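Local coordinates for protein PHOX (Pseudomonas fluorescens, PDB 4AMF) that acts as an alkaline phosphatase, catalysing phosphotransfer chemistry with a complex iron-calcium cofactor held in a beta-propeller, at residues Ala82-Tyr87 against Tyr185-Glu190; Glu190-Cys195 against Leu263-His268; Arg290-Tyr295 against His366-Ala371. All coordinates share one frame; numbering follows the deposited sequence. Where two conformers were deposited one is given.

Overall arrangement
The three contacts follow one another along the chain and lead outward from the metal cofactor of this beta-propeller. Contact 1, centred about 7 Å from the centre of the chain, brings strand 78-85 beside strand 185-189 of another sheet. Glu-190 ends it and opens contact 2, where two loops meet, the second leading into strand 268-275; the two centres are about 12 Å apart. Contact 3, centred about 17 Å from the chain's centre and about 11 Å from contact 2, sets helix 367-373 against strand 292-299, of the same antiparallel sheet as 268-275. Contact 2 joins the other two, sharing Glu-190 with contact 1 and packing Lys-267 on Arg-368 of contact 3. All three also touch the substrate analogue.

Contact 1 (Ala82-Tyr87 against Tyr185-Glu190); sequences AINNEY and YLTCEE. With FEO (mu-oxo-diiron), chain I; ACP (phosphomethylphosphonic acid adenylate ester), chain C.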
# COMPACT_ATOMS: atom_id res chain seq x y z
N ALA A 82 0.31 11.76 6.89
CA ALA A 82 1.22 11.52 5.78
C ALA A 82 0.43 10.58 4.89
O ALA A 82 -0.02 9.52 5.35
CB ALA A 82 2.50 10.87 6.27
N ILE A 83 0.17 11.02 3.67
CA ILE A 83 -0.74 10.37 2.75
C ILE A 83 -0.01 10.10 1.43
O ILE A 83 0.51 11.02 0.79
CB ILE A 83 -1.96 11.27 2.50
CG1 ILE A 83 -2.74 11.57 3.80
CG2 ILE A 83 -2.89 10.61 1.46
CD1 ILE A 83 -3.51 12.78 3.74
N ASN A 84 0.02 8.85 1.01
CA ASN A 84 0.65 8.46 -0.24
C ASN A 84 -0.17 8.90 -1.44
O ASN A 84 -1.39 8.90 -1.37
CB ASN A 84 0.82 6.98 -0.36
CG ASN A 84 1.82 6.43 0.62
OD1 ASN A 84 2.61 7.16 1.24
ND2 ASN A 84 1.88 5.14 0.67
N ASN A 85 0.50 9.17 -2.54
CA ASN A 85 -0.12 9.54 -3.82
C ASN A 85 0.50 8.55 -4.82
O ASN A 85 1.65 8.64 -5.15
CB ASN A 85 0.17 10.98 -4.17
CG ASN A 85 -0.39 11.90 -3.12
OD1 ASN A 85 0.35 12.64 -2.46
ND2 ASN A 85 -1.70 11.95 -3.06
N GLU A 86 -0.26 7.54 -5.21
CA GLU A 86 0.31 6.39 -5.94
C GLU A 86 0.57 6.58 -7.40
O GLU A 86 1.62 6.14 -7.90
CB GLU A 86 -0.61 5.16 -5.69
CG GLU A 86 0.06 3.86 -6.19
CD GLU A 86 -0.78 2.61 -6.15
OE1 GLU A 86 -1.99 2.70 -6.46
OE2 GLU A 86 -0.25 1.58 -5.68
N TYR A 87 -0.38 7.17 -8.14
CA TYR A 87 -0.23 7.32 -9.57
C TYR A 87 -1.16 8.40 -10.07
O TYR A 87 -1.76 9.10 -9.25
CB TYR A 87 -0.37 5.98 -10.32
CG TYR A 87 -1.73 5.31 -10.31
CD1 TYR A 87 -2.19 4.66 -9.18
CD2 TYR A 87 -2.54 5.31 -11.44
CE1 TYR A 87 -3.41 3.98 -9.19
CE2 TYR A 87 -3.74 4.60 -11.47
CZ TYR A 87 -4.21 4.02 -10.30
OH TYR A 87 -5.37 3.28 -10.30
N TYR A 185 7.33 7.87 9.29
CA TYR A 185 6.40 7.33 8.30
C TYR A 185 7.16 6.54 7.29
O TYR A 185 8.20 7.00 6.83
CB TYR A 185 5.69 8.51 7.60
CG TYR A 185 4.63 8.12 6.60
CD1 TYR A 185 3.49 7.43 7.01
CD2 TYR A 185 4.79 8.34 5.24
CE1 TYR A 185 2.47 7.14 6.12
CE2 TYR A 185 3.79 8.04 4.34
CZ TYR A 185 2.64 7.39 4.77
OH TYR A 185 1.63 7.05 3.91
N LEU A 186 6.64 5.37 6.92
CA LEU A 186 7.26 4.57 5.89
C LEU A 186 6.32 4.58 4.69
O LEU A 186 5.11 4.36 4.85
CB LEU A 186 7.48 3.13 6.33
CG LEU A 186 8.28 2.96 7.61
CD1 LEU A 186 8.42 1.46 7.94
CD2 LEU A 186 9.66 3.58 7.50
N THR A 187 6.87 4.78 3.50
CA THR A 187 6.09 4.79 2.27
C THR A 187 6.72 3.77 1.38
O THR A 187 7.95 3.65 1.36
CB THR A 187 5.95 6.18 1.63
OG1 THR A 187 5.08 6.06 0.49
CG2 THR A 187 7.26 6.80 1.20
N CYS A 188 5.90 3.05 0.63
CA CYS A 188 6.30 1.87 -0.11
C CYS A 188 6.17 2.02 -1.59
O CYS A 188 5.07 2.29 -2.06
CB CYS A 188 5.42 0.73 0.39
SG CYS A 188 5.79 0.25 2.09
N GLU A 189 7.29 1.83 -2.33
CA GLU A 189 7.31 1.91 -3.81
C GLU A 189 6.90 0.54 -4.33
O GLU A 189 7.60 -0.45 -4.08
CB GLU A 189 8.71 2.30 -4.31
CG GLU A 189 9.10 3.67 -3.81
CD GLU A 189 10.56 4.06 -3.93
OE1 GLU A 189 11.41 3.21 -4.30
OE2 GLU A 189 10.84 5.26 -3.72
N GLU A 190 5.76 0.48 -5.02
CA GLU A 190 5.18 -0.75 -5.51
C GLU A 190 5.43 -0.92 -7.01
O GLU A 190 6.47 -1.47 -7.40
CB GLU A 190 3.72 -0.84 -5.15
CG GLU A 190 3.05 -2.15 -5.50
CD GLU A 190 1.54 -2.06 -5.51
OE1 GLU A 190 1.01 -0.94 -5.73
OE2 GLU A 190 0.88 -3.09 -5.25
FE1 FEO I . -0.85 -0.24 -5.04
FE2 FEO I . -1.01 -3.59 -4.65
O FEO I . -1.69 -1.80 -4.27
PG ACP C . -2.55 -2.14 -7.03
O1G ACP C . -3.90 -1.84 -6.24
O2G ACP C . -1.60 -0.80 -6.95
O3G ACP C . -1.86 -3.44 -6.50
PB ACP C . -4.44 -3.34 -8.89
O1B ACP C . -4.62 -4.38 -7.85
O2B ACP C . -5.52 -2.27 -9.13
C3B ACP C . -2.89 -2.53 -8.72
PA ACP C . -4.77 -4.17 -11.67
O1A ACP C . -4.38 -2.87 -12.27
O2A ACP C . -6.15 -4.73 -11.84
O3A ACP C . -4.36 -4.25 -10.17
O5' ACP C . -3.84 -5.36 -12.33
C5' ACP C . -3.75 -6.66 -11.73
C4' ACP C . -2.31 -7.03 -11.45
O4' ACP C . -1.64 -7.26 -12.71
C3' ACP C . -1.44 -6.05 -10.68
O3' ACP C . -0.55 -6.76 -9.81
C2' ACP C . -0.72 -5.28 -11.80
O2' ACP C . 0.51 -4.74 -11.34
C1' ACP C . -0.54 -6.38 -12.86
N9 ACP C . -0.52 -5.91 -14.24
C8 ACP C . -1.24 -4.88 -14.79
N7 ACP C . -1.02 -4.70 -16.06
C5 ACP C . -0.08 -5.67 -16.38
C6 ACP C . 0.62 -5.96 -17.57
N6 ACP C . 0.53 -5.23 -18.69
N1 ACP C . 1.50 -6.99 -17.54
C2 ACP C . 1.67 -7.66 -16.40
N3 ACP C . 1.09 -7.45 -15.21
C4 ACP C . 0.22 -6.44 -15.27
O HOH W 1 -2.88 0.62 -4.27
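With chi1 at -169° in Glu-86 and -174° in Glu-190, each CG stands opposite its own backbone N; both chains then run on extended, and carboxylates from just beyond the ends of two strands converge on one iron. Their planes are nearly coplanar there, with Glu-86 OE2 and Glu-190 OE1 2.8 Å apart because both bind the same metal. Glu-86 OE2 lies 2.0 Å from FE1 of the mu-oxo-diiron group. Glu-190 bridges the pair, OE1 on FE1 and OE2 2.0 Å from FE2.

The strands behind, 82-85 and 185-189, run parallel, 7° apart, in separate sheets of the beta-propeller. Between them Asn-84 OD1 accepts a hydrogen bond from Thr-187 OG1 at 2.8 Å, from above the carbonyl plane, and a weak one from Tyr-185 OH at 2.8 Å. Ala-82 CB sits over the centre of the Tyr-185 ring in a CH-pi contact, 3.4 Å from the centroid. Asn-84 ND2 binds the carbonyls of Cys-175 and Ala-176, so this second-shell amide probably positions Cys-175, another iron ligand.

Two oxygens of the analogue's terminal phosphoryl group, O2G and O3G, also bind one iron each, a geometry that would probably polarise a substrate phosphate for attack.

Contact 2 (Glu190-Cys195 against Leu263-His268); sequences ENFTDC and LGRFKH. With ACP (phosphomethylphosphonic acid adenylate ester), chain C; FEO (mu-oxo-diiron), chain I.
Lys-267 lays its side chain along the turn that begins at Glu-190, and its carbons meet successive atoms of that turn. CB rests 3.2 Å from Glu-190 O, and CG stays against the same carbonyl while also packing on Arg-368. A chi2 of -169° keeps the chain extended and carries CD on to Asn-191 OD1 at 3.6 Å, crossing that side chain at about a right angle, and CE comes up beside Thr-193 OG1. At the tip NZ donates to Thr-193 OG1 at 3.0 Å. A water, 2.7 Å from Lys-267 NZ, accepts a second bond from it and donates hydrogen bonds to Asn-191 OD1 and Asp-194 OD1. The ammonium also has Tyr-212 and Glu-289 as polar partners outside the two loops.

Asn-191 and Lys-267 are each the centre of an inverse gamma turn, and the backbones of these two propeller loops lie close together, Lys-267 CA making a CA-H...O contact of 3.4 Å with Glu-190 O. Glu-190 CB, on the chain that carries the iron-binding carboxylate, lies 3.1 Å from His-268 O. His-268 is itself fixed within its loop, where NE2 donates to Gly-264 O with an N-H...O angle of 156°, while CE1 lies over a face of the Phe-266 ring, toward its rim.

Phe-192 also meets Arg-265. Arg-265 NH2 lies in the plane of the ring at its edge, 3.7 Å from Phe-192 CZ, and the ring and guanidinium planes are 63° apart. That guanidinium is engaged by the carbonyls of Ile-365 and Leu-239. One face of the Phe-192 ring carries Thr-193 CG2, offset toward the rim. On the pocket side, Asn-191 OD1 stands 3.5 Å from the ribose O2' of the analogue.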
# COMPACT_ATOMS: atom_id res chain seq x y z
N GLU A 190 5.76 0.48 -5.02
CA GLU A 190 5.18 -0.75 -5.51
C GLU A 190 5.43 -0.92 -7.01
O GLU A 190 6.47 -1.47 -7.40
CB GLU A 190 3.72 -0.84 -5.15
CG GLU A 190 3.05 -2.15 -5.50
CD GLU A 190 1.54 -2.06 -5.51
OE1 GLU A 190 1.01 -0.94 -5.73
OE2 GLU A 190 0.88 -3.09 -5.25
N ASN A 191 4.52 -0.47 -7.89
CA ASN A 191 4.67 -0.73 -9.33
C ASN A 191 5.59 0.27 -10.04
O ASN A 191 5.29 0.80 -11.10
CB ASN A 191 3.29 -0.82 -9.99
CG ASN A 191 2.60 -2.11 -9.57
OD1 ASN A 191 3.18 -3.19 -9.72
ND2 ASN A 191 1.42 -2.02 -8.95
N PHE A 192 6.76 0.46 -9.46
CA PHE A 192 7.75 1.41 -9.98
C PHE A 192 8.29 1.03 -11.37
O PHE A 192 8.60 1.91 -12.16
CB PHE A 192 8.91 1.55 -8.98
CG PHE A 192 9.83 0.35 -8.91
CD1 PHE A 192 9.53 -0.73 -8.10
CD2 PHE A 192 10.99 0.30 -9.67
CE1 PHE A 192 10.38 -1.83 -8.06
CE2 PHE A 192 11.80 -0.81 -9.65
CZ PHE A 192 11.50 -1.88 -8.84
N THR A 193 8.40 -0.26 -11.67
CA THR A 193 8.94 -0.78 -12.94
C THR A 193 8.11 -0.32 -14.15
O THR A 193 8.67 -0.16 -15.24
CB THR A 193 9.05 -2.31 -12.89
OG1 THR A 193 7.78 -2.84 -12.55
CG2 THR A 193 10.09 -2.78 -11.88
N ASP A 194 6.79 -0.09 -13.95
CA ASP A 194 5.86 0.38 -14.99
C ASP A 194 6.32 1.69 -15.63
O ASP A 194 6.03 1.93 -16.80
CB ASP A 194 4.51 0.68 -14.35
CG ASP A 194 3.79 -0.53 -13.84
OD1 ASP A 194 4.35 -1.66 -14.00
OD2 ASP A 194 2.67 -0.37 -13.25
N CYS A 195 7.04 2.54 -14.87
CA CYS A 195 7.50 3.86 -15.30
C CYS A 195 8.70 3.87 -16.20
O CYS A 195 9.04 4.93 -16.72
CB CYS A 195 7.76 4.70 -14.06
SG CYS A 195 6.32 4.85 -12.98
N LEU A 263 15.67 -3.21 3.91
CA LEU A 263 14.36 -3.86 3.85
C LEU A 263 14.09 -4.52 2.48
O LEU A 263 13.05 -5.16 2.30
CB LEU A 263 13.23 -2.87 4.22
CG LEU A 263 13.01 -2.67 5.73
CD1 LEU A 263 14.24 -2.15 6.43
CD2 LEU A 263 11.85 -1.73 5.98
N GLY A 264 15.08 -4.48 1.57
CA GLY A 264 15.02 -5.18 0.29
C GLY A 264 14.28 -4.44 -0.79
O GLY A 264 13.47 -3.57 -0.48
N ARG A 265 14.52 -4.81 -2.03
CA ARG A 265 13.91 -4.19 -3.20
C ARG A 265 12.91 -5.18 -3.83
O ARG A 265 13.29 -6.27 -4.28
CB ARG A 265 14.96 -3.75 -4.21
CG ARG A 265 14.38 -3.18 -5.50
CD ARG A 265 15.49 -2.61 -6.35
NE ARG A 265 15.10 -2.42 -7.74
CZ ARG A 265 15.20 -3.32 -8.70
NH1 ARG A 265 15.70 -4.53 -8.45
NH2 ARG A 265 14.80 -3.03 -9.93
N PHE A 266 11.69 -4.72 -4.00
CA PHE A 266 10.58 -5.43 -4.61
C PHE A 266 9.39 -4.48 -4.76
O PHE A 266 9.58 -3.29 -4.55
CB PHE A 266 10.27 -6.73 -3.89
CG PHE A 266 10.09 -6.67 -2.40
CD1 PHE A 266 8.84 -6.44 -1.85
CD2 PHE A 266 11.13 -7.03 -1.54
CE1 PHE A 266 8.65 -6.42 -0.47
CE2 PHE A 266 10.94 -7.00 -0.15
CZ PHE A 266 9.68 -6.78 0.38
N LYS A 267 8.20 -4.96 -5.16
CA LYS A 267 7.05 -4.08 -5.36
C LYS A 267 6.28 -4.05 -4.05
O LYS A 267 5.29 -4.77 -3.81
CB LYS A 267 6.26 -4.53 -6.60
CG LYS A 267 7.15 -4.65 -7.84
CD LYS A 267 6.37 -4.84 -9.10
CE LYS A 267 7.32 -5.10 -10.23
NZ LYS A 267 6.63 -5.44 -11.49
N HIS A 268 6.84 -3.25 -3.15
CA HIS A 268 6.36 -3.07 -1.80
C HIS A 268 4.96 -2.51 -1.70
O HIS A 268 4.72 -1.44 -2.24
CB HIS A 268 7.30 -2.11 -1.02
CG HIS A 268 8.63 -2.67 -0.71
ND1 HIS A 268 8.87 -3.37 0.45
CD2 HIS A 268 9.80 -2.51 -1.36
CE1 HIS A 268 10.16 -3.66 0.45
NE2 HIS A 268 10.78 -3.12 -0.59
PG ACP C . -2.55 -2.14 -7.03
O1G ACP C . -3.90 -1.84 -6.24
O2G ACP C . -1.60 -0.80 -6.95
O3G ACP C . -1.86 -3.44 -6.50
PB ACP C . -4.44 -3.34 -8.89
O1B ACP C . -4.62 -4.38 -7.85
O2B ACP C . -5.52 -2.27 -9.13
C3B ACP C . -2.89 -2.53 -8.72
PA ACP C . -4.77 -4.17 -11.67
O1A ACP C . -4.38 -2.87 -12.27
O2A ACP C . -6.15 -4.73 -11.84
O3A ACP C . -4.36 -4.25 -10.17
O5' ACP C . -3.84 -5.36 -12.33
C5' ACP C . -3.75 -6.66 -11.73
C4' ACP C . -2.31 -7.03 -11.45
O4' ACP C . -1.64 -7.26 -12.71
C3' ACP C . -1.44 -6.05 -10.68
O3' ACP C . -0.55 -6.76 -9.81
C2' ACP C . -0.72 -5.28 -11.80
O2' ACP C . 0.51 -4.74 -11.34
C1' ACP C . -0.54 -6.38 -12.86
N9 ACP C . -0.52 -5.91 -14.24
C8 ACP C . -1.24 -4.88 -14.79
N7 ACP C . -1.02 -4.70 -16.06
C5 ACP C . -0.08 -5.67 -16.38
C6 ACP C . 0.62 -5.96 -17.57
N6 ACP C . 0.53 -5.23 -18.69
N1 ACP C . 1.50 -6.99 -17.54
C2 ACP C . 1.67 -7.66 -16.40
N3 ACP C . 1.09 -7.45 -15.21
C4 ACP C . 0.22 -6.44 -15.27
FE1 FEO I . -0.85 -0.24 -5.04
FE2 FEO I . -1.01 -3.59 -4.65
O FEO I . -1.69 -1.80 -4.27
O HOH W 2 4.71 -3.57 -12.07
O HOH W 1 -2.88 0.62 -4.27

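Contact 3 (Arg290-Tyr295 against His366-Ala371); sequences RGEFIY and HARLAA. With ACP (phosphomethylphosphonic acid adenylate ester), chain C.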
# COMPACT_ATOMS: atom_id res chain seq x y z
N ARG A 290 1.47 -11.24 -8.81
CA ARG A 290 1.07 -12.65 -8.85
C ARG A 290 2.29 -13.59 -8.72
O ARG A 290 3.26 -13.48 -9.46
CB ARG A 290 0.38 -12.97 -10.18
CG ARG A 290 -1.02 -12.43 -10.34
CD ARG A 290 -1.62 -12.89 -11.67
NE ARG A 290 -1.15 -12.07 -12.77
CZ ARG A 290 -1.72 -10.94 -13.18
NH1 ARG A 290 -2.80 -10.46 -12.57
NH2 ARG A 290 -1.21 -10.27 -14.20
N GLY A 291 2.23 -14.46 -7.74
CA GLY A 291 3.24 -15.47 -7.51
C GLY A 291 4.52 -14.98 -6.84
O GLY A 291 5.51 -15.72 -6.81
N GLU A 292 4.49 -13.79 -6.24
CA GLU A 292 5.62 -13.27 -5.47
C GLU A 292 5.43 -13.53 -3.96
O GLU A 292 4.54 -14.30 -3.56
CB GLU A 292 5.92 -11.80 -5.85
CG GLU A 292 6.49 -11.68 -7.25
CD GLU A 292 7.87 -12.25 -7.53
OE1 GLU A 292 8.60 -12.64 -6.58
OE2 GLU A 292 8.23 -12.30 -8.73
N PHE A 293 6.32 -13.00 -3.11
CA PHE A 293 6.46 -13.41 -1.73
C PHE A 293 6.11 -12.43 -0.62
O PHE A 293 5.80 -11.28 -0.89
CB PHE A 293 7.89 -13.92 -1.54
CG PHE A 293 8.41 -14.83 -2.63
CD1 PHE A 293 7.75 -16.00 -2.96
CD2 PHE A 293 9.61 -14.56 -3.25
CE1 PHE A 293 8.26 -16.85 -3.96
CE2 PHE A 293 10.13 -15.41 -4.23
CZ PHE A 293 9.46 -16.56 -4.57
N ILE A 294 6.17 -12.92 0.60
CA ILE A 294 5.94 -12.16 1.82
C ILE A 294 7.27 -12.14 2.54
O ILE A 294 7.90 -13.20 2.69
CB ILE A 294 4.83 -12.73 2.69
CG1 ILE A 294 3.47 -12.65 1.97
CG2 ILE A 294 4.79 -12.01 4.05
CD1 ILE A 294 2.28 -13.46 2.63
N TYR A 295 7.70 -10.96 2.96
CA TYR A 295 8.99 -10.76 3.58
C TYR A 295 8.86 -10.23 4.99
O TYR A 295 7.83 -9.75 5.40
CB TYR A 295 9.81 -9.77 2.77
CG TYR A 295 10.13 -10.26 1.37
CD1 TYR A 295 9.18 -10.20 0.36
CD2 TYR A 295 11.41 -10.66 1.03
CE1 TYR A 295 9.49 -10.57 -0.95
CE2 TYR A 295 11.73 -11.04 -0.27
CZ TYR A 295 10.76 -11.04 -1.25
OH TYR A 295 11.11 -11.41 -2.52
N HIS A 366 18.27 -7.51 -5.53
CA HIS A 366 17.58 -8.56 -6.27
C HIS A 366 16.92 -9.54 -5.32
O HIS A 366 17.01 -10.73 -5.50
CB HIS A 366 18.59 -9.22 -7.21
CG HIS A 366 19.11 -8.29 -8.26
ND1 HIS A 366 20.37 -8.44 -8.80
CD2 HIS A 366 18.50 -7.24 -8.86
CE1 HIS A 366 20.52 -7.46 -9.68
NE2 HIS A 366 19.42 -6.71 -9.77
N ALA A 367 16.24 -9.02 -4.27
CA ALA A 367 15.60 -9.86 -3.27
C ALA A 367 14.66 -10.91 -3.82
O ALA A 367 14.58 -12.00 -3.26
CB ALA A 367 14.88 -8.99 -2.24
N ARG A 368 13.97 -10.61 -4.91
CA ARG A 368 13.07 -11.59 -5.53
C ARG A 368 13.85 -12.84 -5.95
O ARG A 368 13.38 -13.96 -5.74
CB ARG A 368 12.38 -11.02 -6.76
CG ARG A 368 11.29 -10.04 -6.44
CD ARG A 368 10.56 -9.63 -7.70
NE ARG A 368 9.32 -8.96 -7.38
CZ ARG A 368 8.42 -8.57 -8.29
NH1 ARG A 368 8.63 -8.80 -9.57
NH2 ARG A 368 7.29 -7.99 -7.91
N LEU A 369 15.03 -12.64 -6.55
CA LEU A 369 15.85 -13.75 -7.02
C LEU A 369 16.41 -14.54 -5.87
O LEU A 369 16.44 -15.79 -5.93
CB LEU A 369 16.99 -13.25 -7.92
CG LEU A 369 16.60 -12.61 -9.24
CD1 LEU A 369 17.85 -12.24 -10.02
CD2 LEU A 369 15.78 -13.54 -10.09
N ALA A 370 16.85 -13.84 -4.79
CA ALA A 370 17.39 -14.56 -3.62
C ALA A 370 16.29 -15.38 -2.95
O ALA A 370 16.52 -16.48 -2.49
CB ALA A 370 17.99 -13.59 -2.61
N ALA A 371 15.08 -14.82 -2.89
CA ALA A 371 13.95 -15.52 -2.31
C ALA A 371 13.59 -16.77 -3.10
O ALA A 371 13.20 -17.77 -2.50
CB ALA A 371 12.77 -14.58 -2.22
PG ACP C . -2.55 -2.14 -7.03
O1G ACP C . -3.90 -1.84 -6.24
O2G ACP C . -1.60 -0.80 -6.95
O3G ACP C . -1.86 -3.44 -6.50
PB ACP C . -4.44 -3.34 -8.89
O1B ACP C . -4.62 -4.38 -7.85
O2B ACP C . -5.52 -2.27 -9.13
C3B ACP C . -2.89 -2.53 -8.72
PA ACP C . -4.77 -4.17 -11.67
O1A ACP C . -4.38 -2.87 -12.27
O2A ACP C . -6.15 -4.73 -11.84
O3A ACP C . -4.36 -4.25 -10.17
O5' ACP C . -3.84 -5.36 -12.33
C5' ACP C . -3.75 -6.66 -11.73
C4' ACP C . -2.31 -7.03 -11.45
O4' ACP C . -1.64 -7.26 -12.71
C3' ACP C . -1.44 -6.05 -10.68
O3' ACP C . -0.55 -6.76 -9.81
C2' ACP C . -0.72 -5.28 -11.80
O2' ACP C . 0.51 -4.74 -11.34
C1' ACP C . -0.54 -6.38 -12.86
N9 ACP C . -0.52 -5.91 -14.24
C8 ACP C . -1.24 -4.88 -14.79
N7 ACP C . -1.02 -4.70 -16.06
C5 ACP C . -0.08 -5.67 -16.38
C6 ACP C . 0.62 -5.96 -17.57
N6 ACP C . 0.53 -5.23 -18.69
N1 ACP C . 1.50 -6.99 -17.54
C2 ACP C . 1.67 -7.66 -16.40
N3 ACP C . 1.09 -7.45 -15.21
C4 ACP C . 0.22 -6.44 -15.27
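Segment 290-295 turns a corner at Gly-291 and runs into strand 292-299 alongside the first turn of helix 367-373, so that the CA atoms of Glu-292 and Arg-368 come within 7.6 Å. The helix packs on an antiparallel sheet of the beta-propeller, in which strand 292-299 lies between 280-287 and 318-325.

Glu-292 and Arg-368 form a stack of charged planes. A bend at chi2 of Glu-292 (-67°) folds the carboxylate over one face of the guanidinium, with the two planes only 9° apart and Glu-292 CD 3.6 Å from Arg-368 NE. Glu-292 OE2 and Arg-368 NH1 make a long salt bridge of 3.6 Å in which charge alone acts, no N-H pointing at the oxygen. The directed bonds go to other partners. Arg-368 NE pairs with Asp-287, NH2 with Glu-289 and NH1 with the carbonyl of Arg-211, while Glu-292 OE2 pairs with the side chain of Arg-211. A leucine in place of Arg-368 would probably cost Asp-287 its salt bridge and Glu-289 one of its two cations, the other being Lys-267, and leave the carboxylate of Glu-292 without the flat cation stacked on it.

Two aromatic residues grip the helix farther along. Phe-293 CD2 presses on Ala-371 CB at 3.3 Å, and the carbonyl oxygen of Arg-368 lies in the ring plane at its edge. Tyr-295 brings its hydroxyl oxygen OH to 3.6 Å from Ala-371 CB, and its ring meets Ala-367 O at the edge; the same ring stacks on Phe-266.

Before the corner, Arg-290 belongs to the nucleotide pocket. Its chain bends at chi3 (-81°), and NH2 ends 3.4 Å from the ribose O4' of the analogue.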